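Local atomic coordinates of uncharacterized protein (PDB entry 3T8K), a protein that is of unknown function but has an ankyrin-repeat fold of stacked alpha-hairpins, a scaffold that in many other proteins serves protein recognition. Residues A[76-80]-A[105-111]; A[120-124]-A[159-163]; A[136-140]-A[168-173]. One frame throughout, in Å; residues are numbered along the deposited sequence.

Contact 1: A[76-80]-A[105-111]; sequences TTLFF and ADITALY
Two phenylalanine rings of 76-80 meet the loop 105-111 by their faces. Over the centre of the Phe-79 ring stands Ile-107 CG1, 3.9 Å from the centroid, a CH-pi contact. At the edge of that ring, in its plane, lie Ala-105 O and Asp-106 N, while Ala-105 CB approaches obliquely, 3.5 Å from Phe-79 CE2. The second ring, Phe-80, is stacked face to face on Tyr-111, with centroids 3.8 Å apart and planes only 3° from parallel. In both residues CG lies anti to the backbone N (chi1 -169° in Phe-80, 171° in Tyr-111), which carries each ring across to its mate. Thr-76 OG1 comes obliquely to the Tyr-111 ring, 3.5 Å from CD1.

No direct hydrogen bond joins the segments; two waters do so instead. One accepts from Thr-77 OG1 at 2.9 Å and donates to Asp-106 O and to Ala-109 O, each at 2.8 Å, tying the hydroxyl to two loop carbonyls. The other accepts from Thr-77 N and donates to Leu-110 O. Thr-77 OG1 also takes a weak capping bond from Phe-79 N. The loop is shaped by an Asx turn: Asp-106 OD1 accepts from Thr-108 N, and uses its syn lone pair for Thr-108 OG1 at 2.7 Å.

By sequence and geometry, Thr-77 to Phe-80 probably take the place of the Thr-Pro-Leu-His signature of ankyrin repeats. The Phe-79 side chain also packs on Cys-97 and Leu-101 of helix 90-102, and Tyr-43 of helix 41-45 packs on Thr-76 and Phe-80. Arg-71 forms a salt bridge with Asp-106 OD2. The contact thus fixes the start of helix 79-85 on the loop that follows helix 90-102.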
loop_
_atom_site.group_PDB
_atom_site.type_symbol
_atom_site.label_atom_id
_atom_site.label_comp_id
_atom_site.label_asym_id
_atom_site.label_seq_id
_atom_site.Cartn_x
_atom_site.Cartn_y
_atom_site.Cartn_z
ATOM N N THR A 76 4.280 4.233 -14.264
ATOM C CA THR A 76 3.117 3.574 -13.676
ATOM C C THR A 76 1.816 4.324 -13.952
ATOM O O THR A 76 1.717 5.524 -13.685
ATOM C CB THR A 76 3.296 3.434 -12.166
ATOM O OG1 THR A 76 4.594 2.890 -11.886
ATOM C CG2 THR A 76 2.222 2.536 -11.590
ATOM N N THR A 77 0.820 3.610 -14.479
ATOM C CA THR A 77 -0.503 4.185 -14.726
ATOM C C THR A 77 -1.355 4.243 -13.464
ATOM O O THR A 77 -0.984 3.694 -12.423
ATOM C CB THR A 77 -1.288 3.365 -15.749
ATOM O OG1 THR A 77 -1.547 2.070 -15.195
ATOM C CG2 THR A 77 -0.505 3.216 -17.036
ATOM N N LEU A 78 -2.509 4.900 -13.569
ATOM C CA LEU A 78 -3.428 5.011 -12.446
ATOM C C LEU A 78 -3.929 3.646 -11.997
ATOM O O LEU A 78 -4.381 3.490 -10.866
ATOM C CB LEU A 78 -4.619 5.897 -12.817
ATOM C CG LEU A 78 -4.236 7.356 -13.092
ATOM C CD1 LEU A 78 -5.486 8.156 -13.334
ATOM C CD2 LEU A 78 -3.449 7.927 -11.928
ATOM N N PHE A 79 -3.849 2.654 -12.876
ATOM C CA PHE A 79 -4.373 1.338 -12.518
ATOM C C PHE A 79 -3.678 0.719 -11.302
ATOM O O PHE A 79 -4.288 -0.062 -10.572
ATOM C CB PHE A 79 -4.316 0.380 -13.710
ATOM C CG PHE A 79 -5.300 0.701 -14.791
ATOM C CD1 PHE A 79 -6.661 0.508 -14.585
ATOM C CD2 PHE A 79 -4.869 1.185 -16.015
ATOM C CE1 PHE A 79 -7.581 0.791 -15.583
ATOM C CE2 PHE A 79 -5.778 1.475 -17.020
ATOM C CZ PHE A 79 -7.144 1.278 -16.804
ATOM N N PHE A 80 -2.407 1.058 -11.080
ATOM C CA PHE A 80 -1.662 0.398 -10.013
ATOM C C PHE A 80 -2.194 0.748 -8.627
ATOM O O PHE A 80 -2.562 -0.144 -7.870
ATOM C CB PHE A 80 -0.161 0.667 -10.104
ATOM C CG PHE A 80 0.668 -0.200 -9.174
ATOM C CD1 PHE A 80 0.821 -1.561 -9.418
ATOM C CD2 PHE A 80 1.299 0.355 -8.060
ATOM C CE1 PHE A 80 1.583 -2.356 -8.569
ATOM C CE2 PHE A 80 2.063 -0.432 -7.210
ATOM C CZ PHE A 80 2.204 -1.789 -7.462
ATOM N N ALA A 105 -7.001 5.223 -20.454
ATOM C CA ALA A 105 -5.860 4.785 -19.665
ATOM C C ALA A 105 -5.419 3.406 -20.163
ATOM O O ALA A 105 -6.228 2.639 -20.695
ATOM C CB ALA A 105 -6.200 4.749 -18.186
ATOM N N ASP A 106 -4.135 3.107 -19.997
ATOM C CA ASP A 106 -3.541 1.885 -20.546
ATOM C C ASP A 106 -3.320 0.809 -19.484
ATOM O O ASP A 106 -2.440 0.932 -18.629
ATOM C CB ASP A 106 -2.214 2.228 -21.228
ATOM C CG ASP A 106 -1.482 1.003 -21.737
ATOM O OD1 ASP A 106 -2.141 -0.024 -22.015
ATOM O OD2 ASP A 106 -0.243 1.078 -21.871
ATOM N N ILE A 107 -4.113 -0.258 -19.550
ATOM C CA ILE A 107 -4.026 -1.315 -18.550
ATOM C C ILE A 107 -3.013 -2.392 -18.943
ATOM O O ILE A 107 -2.709 -3.278 -18.141
ATOM C CB ILE A 107 -5.421 -1.953 -18.288
ATOM C CG1 ILE A 107 -5.444 -2.681 -16.943
ATOM C CG2 ILE A 107 -5.837 -2.870 -19.448
ATOM C CD1 ILE A 107 -6.822 -3.173 -16.552
ATOM N N THR A 108 -2.481 -2.315 -20.163
ATOM C CA THR A 108 -1.554 -3.353 -20.650
ATOM C C THR A 108 -0.116 -3.127 -20.190
ATOM O O THR A 108 0.688 -4.051 -20.152
ATOM C CB THR A 108 -1.560 -3.465 -22.194
ATOM O OG1 THR A 108 -0.969 -2.291 -22.769
ATOM C CG2 THR A 108 -2.970 -3.622 -22.716
ATOM N N ALA A 109 0.212 -1.886 -19.852
ATOM C CA ALA A 109 1.558 -1.572 -19.381
ATOM C C ALA A 109 1.860 -2.251 -18.055
ATOM O O ALA A 109 1.008 -2.310 -17.169
ATOM C CB ALA A 109 1.724 -0.057 -19.251
ATOM N N LEU A 110 3.081 -2.762 -17.921
ATOM C CA LEU A 110 3.522 -3.391 -16.691
ATOM C C LEU A 110 3.787 -2.371 -15.610
ATOM O O LEU A 110 3.893 -1.175 -15.883
ATOM C CB LEU A 110 4.800 -4.192 -16.937
ATOM C CG LEU A 110 4.612 -5.330 -17.934
ATOM C CD1 LEU A 110 5.849 -6.218 -17.976
ATOM C CD2 LEU A 110 3.380 -6.121 -17.560
ATOM N N TYR A 111 3.860 -2.842 -14.372
ATOM C CA TYR A 111 4.383 -2.017 -13.296
ATOM C C TYR A 111 5.864 -2.334 -13.354
ATOM O O TYR A 111 6.281 -3.433 -12.992
ATOM C CB TYR A 111 3.778 -2.418 -11.944
ATOM C CG TYR A 111 4.437 -1.741 -10.755
ATOM C CD1 TYR A 111 4.321 -0.368 -10.565
ATOM C CD2 TYR A 111 5.161 -2.472 -9.821
ATOM C CE1 TYR A 111 4.912 0.257 -9.487
ATOM C CE2 TYR A 111 5.772 -1.844 -8.732
ATOM C CZ TYR A 111 5.640 -0.482 -8.577
ATOM O OH TYR A 111 6.228 0.165 -7.506
HETATM O O HOH W 1 -0.866 -0.326 -16.678
HETATM O O HOH W 2 1.505 0.762 -14.998
#

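Contact 2: A[120-124]-A[159-163]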
loop_
_atom_site.group_PDB
_atom_site.type_symbol
_atom_site.label_atom_id
_atom_site.label_comp_id
_atom_site.label_asym_id
_atom_site.label_seq_id
_atom_site.Cartn_x
_atom_site.Cartn_y
_atom_site.Cartn_z
ATOM N N LYS A 120 -2.162 -7.197 -10.743
ATOM C CA LYS A 120 -1.795 -8.429 -10.038
ATOM C C LYS A 120 -2.466 -8.555 -8.667
ATOM O O LYS A 120 -2.834 -9.656 -8.246
ATOM C CB LYS A 120 -0.285 -8.548 -9.889
ATOM C CG LYS A 120 0.131 -9.728 -9.027
ATOM C CD LYS A 120 1.603 -10.066 -9.229
ATOM C CE LYS A 120 2.020 -11.229 -8.353
ATOM N NZ LYS A 120 3.349 -11.762 -8.755
ATOM N N ASN A 121 -2.628 -7.437 -7.966
ATOM C CA ASN A 121 -3.186 -7.491 -6.613
ATOM C C ASN A 121 -4.637 -7.976 -6.565
ATOM O O ASN A 121 -5.098 -8.453 -5.528
ATOM C CB ASN A 121 -3.072 -6.131 -5.914
ATOM C CG ASN A 121 -3.267 -6.227 -4.403
ATOM O OD1 ASN A 121 -2.709 -7.106 -3.742
ATOM N ND2 ASN A 121 -4.064 -5.318 -3.852
ATOM N N ILE A 122 -5.375 -7.864 -7.668
ATOM C CA ILE A 122 -6.790 -8.233 -7.590
ATOM C C ILE A 122 -6.937 -9.710 -7.276
ATOM O O ILE A 122 -7.963 -10.153 -6.755
ATOM C CB ILE A 122 -7.590 -7.846 -8.853
ATOM C CG1 ILE A 122 -7.274 -8.784 -10.023
ATOM C CG2 ILE A 122 -7.347 -6.380 -9.201
ATOM C CD1 ILE A 122 -8.130 -8.527 -11.244
ATOM N N PHE A 123 -5.891 -10.467 -7.565
ATOM C CA PHE A 123 -5.928 -11.906 -7.320
ATOM C C PHE A 123 -5.670 -12.204 -5.849
ATOM O O PHE A 123 -5.755 -13.352 -5.413
ATOM C CB PHE A 123 -4.952 -12.627 -8.248
ATOM C CG PHE A 123 -5.165 -12.297 -9.694
ATOM C CD1 PHE A 123 -6.366 -12.611 -10.320
ATOM C CD2 PHE A 123 -4.187 -11.643 -10.424
ATOM C CE1 PHE A 123 -6.575 -12.285 -11.647
ATOM C CE2 PHE A 123 -4.392 -11.306 -11.751
ATOM C CZ PHE A 123 -5.583 -11.639 -12.366
ATOM N N ASN A 124 -5.386 -11.152 -5.086
ATOM C CA ASN A 124 -5.220 -11.265 -3.640
ATOM C C ASN A 124 -6.484 -10.888 -2.890
ATOM O O ASN A 124 -6.562 -11.040 -1.670
ATOM C CB ASN A 124 -4.089 -10.359 -3.161
ATOM C CG ASN A 124 -2.731 -10.918 -3.476
ATOM O OD1 ASN A 124 -2.507 -12.123 -3.367
ATOM N ND2 ASN A 124 -1.813 -10.049 -3.872
ATOM N N GLU A 159 1.341 -17.973 -14.086
ATOM C CA GLU A 159 1.917 -18.811 -13.041
ATOM C C GLU A 159 1.434 -18.419 -11.638
ATOM O O GLU A 159 1.172 -19.290 -10.805
ATOM C CB GLU A 159 3.447 -18.819 -13.152
ATOM C CG GLU A 159 3.943 -19.640 -14.350
ATOM C CD GLU A 159 5.350 -19.271 -14.827
ATOM O OE1 GLU A 159 5.806 -19.885 -15.819
ATOM O OE2 GLU A 159 5.997 -18.379 -14.226
ATOM N N PHE A 160 1.300 -17.115 -11.394
ATOM C CA PHE A 160 0.821 -16.593 -10.112
ATOM C C PHE A 160 -0.627 -16.974 -9.841
ATOM O O PHE A 160 -0.978 -17.406 -8.744
ATOM C CB PHE A 160 0.958 -15.058 -10.072
ATOM C CG PHE A 160 0.431 -14.419 -8.806
ATOM C CD1 PHE A 160 1.061 -14.622 -7.586
ATOM C CD2 PHE A 160 -0.675 -13.574 -8.849
ATOM C CE1 PHE A 160 0.582 -14.018 -6.422
ATOM C CE2 PHE A 160 -1.159 -12.967 -7.701
ATOM C CZ PHE A 160 -0.532 -13.178 -6.480
ATOM N N VAL A 161 -1.477 -16.784 -10.841
ATOM C CA VAL A 161 -2.894 -17.055 -10.677
ATOM C C VAL A 161 -3.133 -18.550 -10.462
ATOM O O VAL A 161 -4.006 -18.942 -9.685
ATOM C CB VAL A 161 -3.705 -16.519 -11.878
ATOM C CG1 VAL A 161 -5.161 -16.951 -11.787
ATOM C CG2 VAL A 161 -3.590 -14.989 -11.938
ATOM N N LYS A 162 -2.338 -19.378 -11.131
ATOM C CA LYS A 162 -2.413 -20.831 -10.937
ATOM C C LYS A 162 -2.294 -21.233 -9.461
ATOM O O LYS A 162 -2.870 -22.232 -9.033
ATOM C CB LYS A 162 -1.336 -21.540 -11.767
ATOM C CG LYS A 162 -1.785 -21.957 -13.159
ATOM C CD LYS A 162 -0.622 -22.480 -13.996
ATOM C CE LYS A 162 0.270 -21.339 -14.468
ATOM N NZ LYS A 162 1.370 -21.793 -15.368
ATOM N N ARG A 163 -1.552 -20.449 -8.684
ATOM C CA ARG A 163 -1.274 -20.801 -7.292
ATOM C C ARG A 163 -2.121 -20.020 -6.277
ATOM O O ARG A 163 -1.928 -20.143 -5.074
ATOM C CB ARG A 163 0.221 -20.660 -6.994
ATOM C CG ARG A 163 1.023 -21.944 -7.235
ATOM C CD ARG A 163 2.444 -21.641 -7.692
ATOM N NE ARG A 163 2.978 -20.437 -7.058
ATOM C CZ ARG A 163 4.163 -19.903 -7.338
ATOM N NH1 ARG A 163 4.952 -20.468 -8.246
ATOM N NH2 ARG A 163 4.560 -18.803 -6.706
#
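Lys-120 lies with its aliphatic end flat over one face of Phe-160. CE sits almost on the ring normal, 3.4 Å from the centroid, and NZ follows at 4.1 Å, 22° off that normal, which meets the criteria for a CH-pi and a cation-pi contact together. CG anti to the backbone N (chi1 173°) and an extended chain beyond it carry the ammonium group over the ring.

Asn-124 addresses the same ring differently: its OD1 stands at the edge, near the ring plane, 3.8 Å from Phe-160 CZ, with amide and ring planes 83° apart. The amide is steadied by a nearly straight hydrogen bond from Asn-124 ND2 to Asn-121 OD1, 3.1 Å long. Phe-123 offers Phe-160 its CB, 3.8 Å from CE2, and turns its own ring to Val-161. CG2 of that valine lies over the ring centre at 3.6 Å from the centroid, while Ile-122 CG1 covers the opposite face, so the Phe-123 ring is held between two aliphatic groups.

Were Phe-160 replaced by an alanine, the Lys-120 ammonium would probably lose its aromatic partner and a gap would open beside Phe-123 CB. Cys-164 of the second subunit, a site of an interchain disulfide, packs on both Phe-160 and Asn-124, which places this contact at the dimer interface. With no hydrogen bond between the segments, and a long, weak ion pair from Lys-120 NZ to Asp-151, the chemistry implies that the pi face of Phe-160 probably contributes to stabilising the lysine charge, while apolar packing supplies the rest.

Contact 3: A[136-140]-A[168-173]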
loop_
_atom_site.group_PDB
_atom_site.type_symbol
_atom_site.label_atom_id
_atom_site.label_comp_id
_atom_site.label_asym_id
_atom_site.label_seq_id
_atom_site.Cartn_x
_atom_site.Cartn_y
_atom_site.Cartn_z
ATOM N N TYR A 136 -13.255 -8.690 -14.013
ATOM C CA TYR A 136 -12.540 -9.637 -14.868
ATOM C C TYR A 136 -12.878 -9.405 -16.348
ATOM O O TYR A 136 -12.002 -9.431 -17.215
ATOM C CB TYR A 136 -12.906 -11.079 -14.498
ATOM C CG TYR A 136 -12.295 -11.634 -13.225
ATOM C CD1 TYR A 136 -11.186 -11.047 -12.626
ATOM C CD2 TYR A 136 -12.823 -12.778 -12.636
ATOM C CE1 TYR A 136 -10.633 -11.580 -11.466
ATOM C CE2 TYR A 136 -12.279 -13.313 -11.485
ATOM C CZ TYR A 136 -11.188 -12.719 -10.906
ATOM O OH TYR A 136 -10.661 -13.262 -9.760
ATOM N N LYS A 137 -14.157 -9.181 -16.628
ATOM C CA LYS A 137 -14.614 -8.940 -17.992
ATOM C C LYS A 137 -13.999 -7.679 -18.585
ATOM O O LYS A 137 -13.611 -7.666 -19.754
ATOM C CB LYS A 137 -16.140 -8.863 -18.046
ATOM C CG LYS A 137 -16.818 -10.215 -17.836
ATOM C CD LYS A 137 -18.326 -10.093 -17.995
ATOM C CE LYS A 137 -19.022 -11.431 -17.873
ATOM N NZ LYS A 137 -20.488 -11.264 -18.070
ATOM N N LEU A 138 -13.925 -6.624 -17.777
ATOM C CA LEU A 138 -13.326 -5.369 -18.214
ATOM C C LEU A 138 -11.884 -5.616 -18.624
ATOM O O LEU A 138 -11.455 -5.237 -19.713
ATOM C CB LEU A 138 -13.371 -4.325 -17.091
ATOM C CG LEU A 138 -14.717 -3.667 -16.795
ATOM C CD1 LEU A 138 -14.624 -2.801 -15.541
ATOM C CD2 LEU A 138 -15.177 -2.840 -17.995
ATOM N N ILE A 139 -11.135 -6.263 -17.739
ATOM C CA ILE A 139 -9.723 -6.496 -17.984
ATOM C C ILE A 139 -9.458 -7.391 -19.197
ATOM O O ILE A 139 -8.672 -7.035 -20.072
ATOM C CB ILE A 139 -9.029 -7.056 -16.730
ATOM C CG1 ILE A 139 -9.118 -6.033 -15.589
ATOM C CG2 ILE A 139 -7.581 -7.398 -17.033
ATOM C CD1 ILE A 139 -8.557 -6.537 -14.273
ATOM N N PHE A 140 -10.122 -8.542 -19.265
ATOM C CA PHE A 140 -9.842 -9.494 -20.336
ATOM C C PHE A 140 -10.430 -9.109 -21.693
ATOM O O PHE A 140 -10.151 -9.777 -22.687
ATOM C CB PHE A 140 -10.254 -10.915 -19.926
ATOM C CG PHE A 140 -9.449 -11.456 -18.775
ATOM C CD1 PHE A 140 -8.088 -11.690 -18.918
ATOM C CD2 PHE A 140 -10.039 -11.697 -17.546
ATOM C CE1 PHE A 140 -7.336 -12.173 -17.863
ATOM C CE2 PHE A 140 -9.292 -12.179 -16.486
ATOM C CZ PHE A 140 -7.939 -12.421 -16.647
ATOM N N ILE A 168 -11.843 -19.070 -11.439
ATOM C CA ILE A 168 -12.509 -18.296 -12.484
ATOM C C ILE A 168 -11.501 -17.425 -13.232
ATOM O O ILE A 168 -11.483 -17.392 -14.461
ATOM C CB ILE A 168 -13.660 -17.426 -11.924
ATOM C CG1 ILE A 168 -14.701 -18.307 -11.228
ATOM C CG2 ILE A 168 -14.319 -16.634 -13.041
ATOM C CD1 ILE A 168 -15.931 -17.558 -10.749
ATOM N N ALA A 169 -10.653 -16.724 -12.489
ATOM C CA ALA A 169 -9.609 -15.921 -13.111
ATOM C C ALA A 169 -8.696 -16.813 -13.958
ATOM O O ALA A 169 -8.248 -16.415 -15.032
ATOM C CB ALA A 169 -8.802 -15.185 -12.052
ATOM N N LEU A 170 -8.424 -18.021 -13.475
ATOM C CA LEU A 170 -7.496 -18.908 -14.170
ATOM C C LEU A 170 -8.083 -19.324 -15.510
ATOM O O LEU A 170 -7.405 -19.300 -16.533
ATOM C CB LEU A 170 -7.180 -20.153 -13.333
ATOM C CG LEU A 170 -6.263 -21.142 -14.053
ATOM C CD1 LEU A 170 -4.899 -20.504 -14.282
ATOM C CD2 LEU A 170 -6.128 -22.442 -13.266
ATOM N N LYS A 171 -9.354 -19.711 -15.483
ATOM C CA LYS A 171 -10.076 -20.116 -16.685
ATOM C C LYS A 171 -10.109 -18.982 -17.702
ATOM O O LYS A 171 -9.869 -19.186 -18.888
ATOM C CB LYS A 171 -11.499 -20.535 -16.321
ATOM C CG LYS A 171 -12.372 -20.927 -17.516
ATOM C CD LYS A 171 -11.639 -21.866 -18.456
ATOM C CE LYS A 171 -12.452 -22.123 -19.719
ATOM N NZ LYS A 171 -11.616 -22.758 -20.770
HETATM N N MSE A 172 -10.401 -17.779 -17.229
HETATM C CA MSE A 172 -10.491 -16.641 -18.130
HETATM C C MSE A 172 -9.135 -16.270 -18.731
HETATM O O MSE A 172 -9.060 -15.844 -19.884
HETATM C CB MSE A 172 -11.152 -15.454 -17.429
HETATM C CG MSE A 172 -12.617 -15.720 -17.097
HETATM SE SE MSE A 172 -13.478 -14.214 -16.218
HETATM C CE MSE A 172 -13.774 -13.100 -17.784
HETATM N N MSE A 173 -8.062 -16.439 -17.962
HETATM C CA MSE A 173 -6.726 -16.165 -18.483
HETATM C C MSE A 173 -6.321 -17.200 -19.523
HETATM O O MSE A 173 -5.723 -16.858 -20.541
HETATM C CB MSE A 173 -5.681 -16.144 -17.368
HETATM C CG MSE A 173 -5.552 -14.841 -16.628
HETATM SE SE MSE A 173 -3.997 -14.993 -15.466
HETATM C CE MSE A 173 -2.601 -15.000 -16.781
#
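Tyr-136 and Phe-140, one turn apart on helix 129-140, both point toward 168-173 of helix 167-180; the axes of the two short segments come within 11.2 Å of each other at 24°.

Apolar packing makes up most of the contact. Ala-169 CA lies over one face of the Tyr-136 ring, and its CB is 3.5 Å from Tyr-136 OH; Ile-168 CG2 comes to CD2 of the same ring obliquely. Phe-140 reaches further along: Met-173 CG is 3.4 Å from Phe-140 CZ, a close approach, and Met-172 CB lies 3.9 Å from Phe-140 CE2.

Backbone also meets a ring: the peptide atoms Met-172 O and Met-173 N stand over one face of Phe-140.

The Met-aromatic contact is separate in kind. In Met-172, present as selenomethionine, SE approaches the Tyr-136 ring obliquely, 5.0 Å from the centroid and 61° off the normal, and is 3.6 Å from Tyr-136 CB. A bend at chi3 (78°) brings its methyl CE against both aromatic side chains, 4.0 Å from Tyr-136 CB and from Phe-140 CD2.

Polar bonds are supplied from outside the two segments. Tyr-136 OH is hydrogen-bonded to Glu-129 OE2, which also accepts from Ala-169 N, while Glu-129 OE1 accepts from Ile-168 N; one carboxylate therefore serves the tyrosine and the early amides of helix 167-180.

The near-parallel course of the two helices is consistent with the stacking of alpha-hairpins in an ankyrin-repeat fold, here between helix 129-140 and the last helix modelled in the chain.

Overall arrangement
From the N terminus, contact 1 comes first: it closes the excursion through helices 79-85 and 90-102 by bringing 105-111 back to 76-80, before the others begin. Contacts 2 and 3 cross, since 136-140 falls between 120-124 and 159-163, and 168-173 follows. Contact 2 closes the chain from 124 to 159, which holds helix 129-140, and ties the loop before that helix to helix 157-162. Contact 3 closes the chain from 140 to 168, which holds helix 157-162, and joins helix 129-140 to helix 167-180. The two share packing where Val-161 CG2 meets Met-173 SE. Contact 1 touches contact 3 through Ile-107 and Ile-139 but does not touch contact 2.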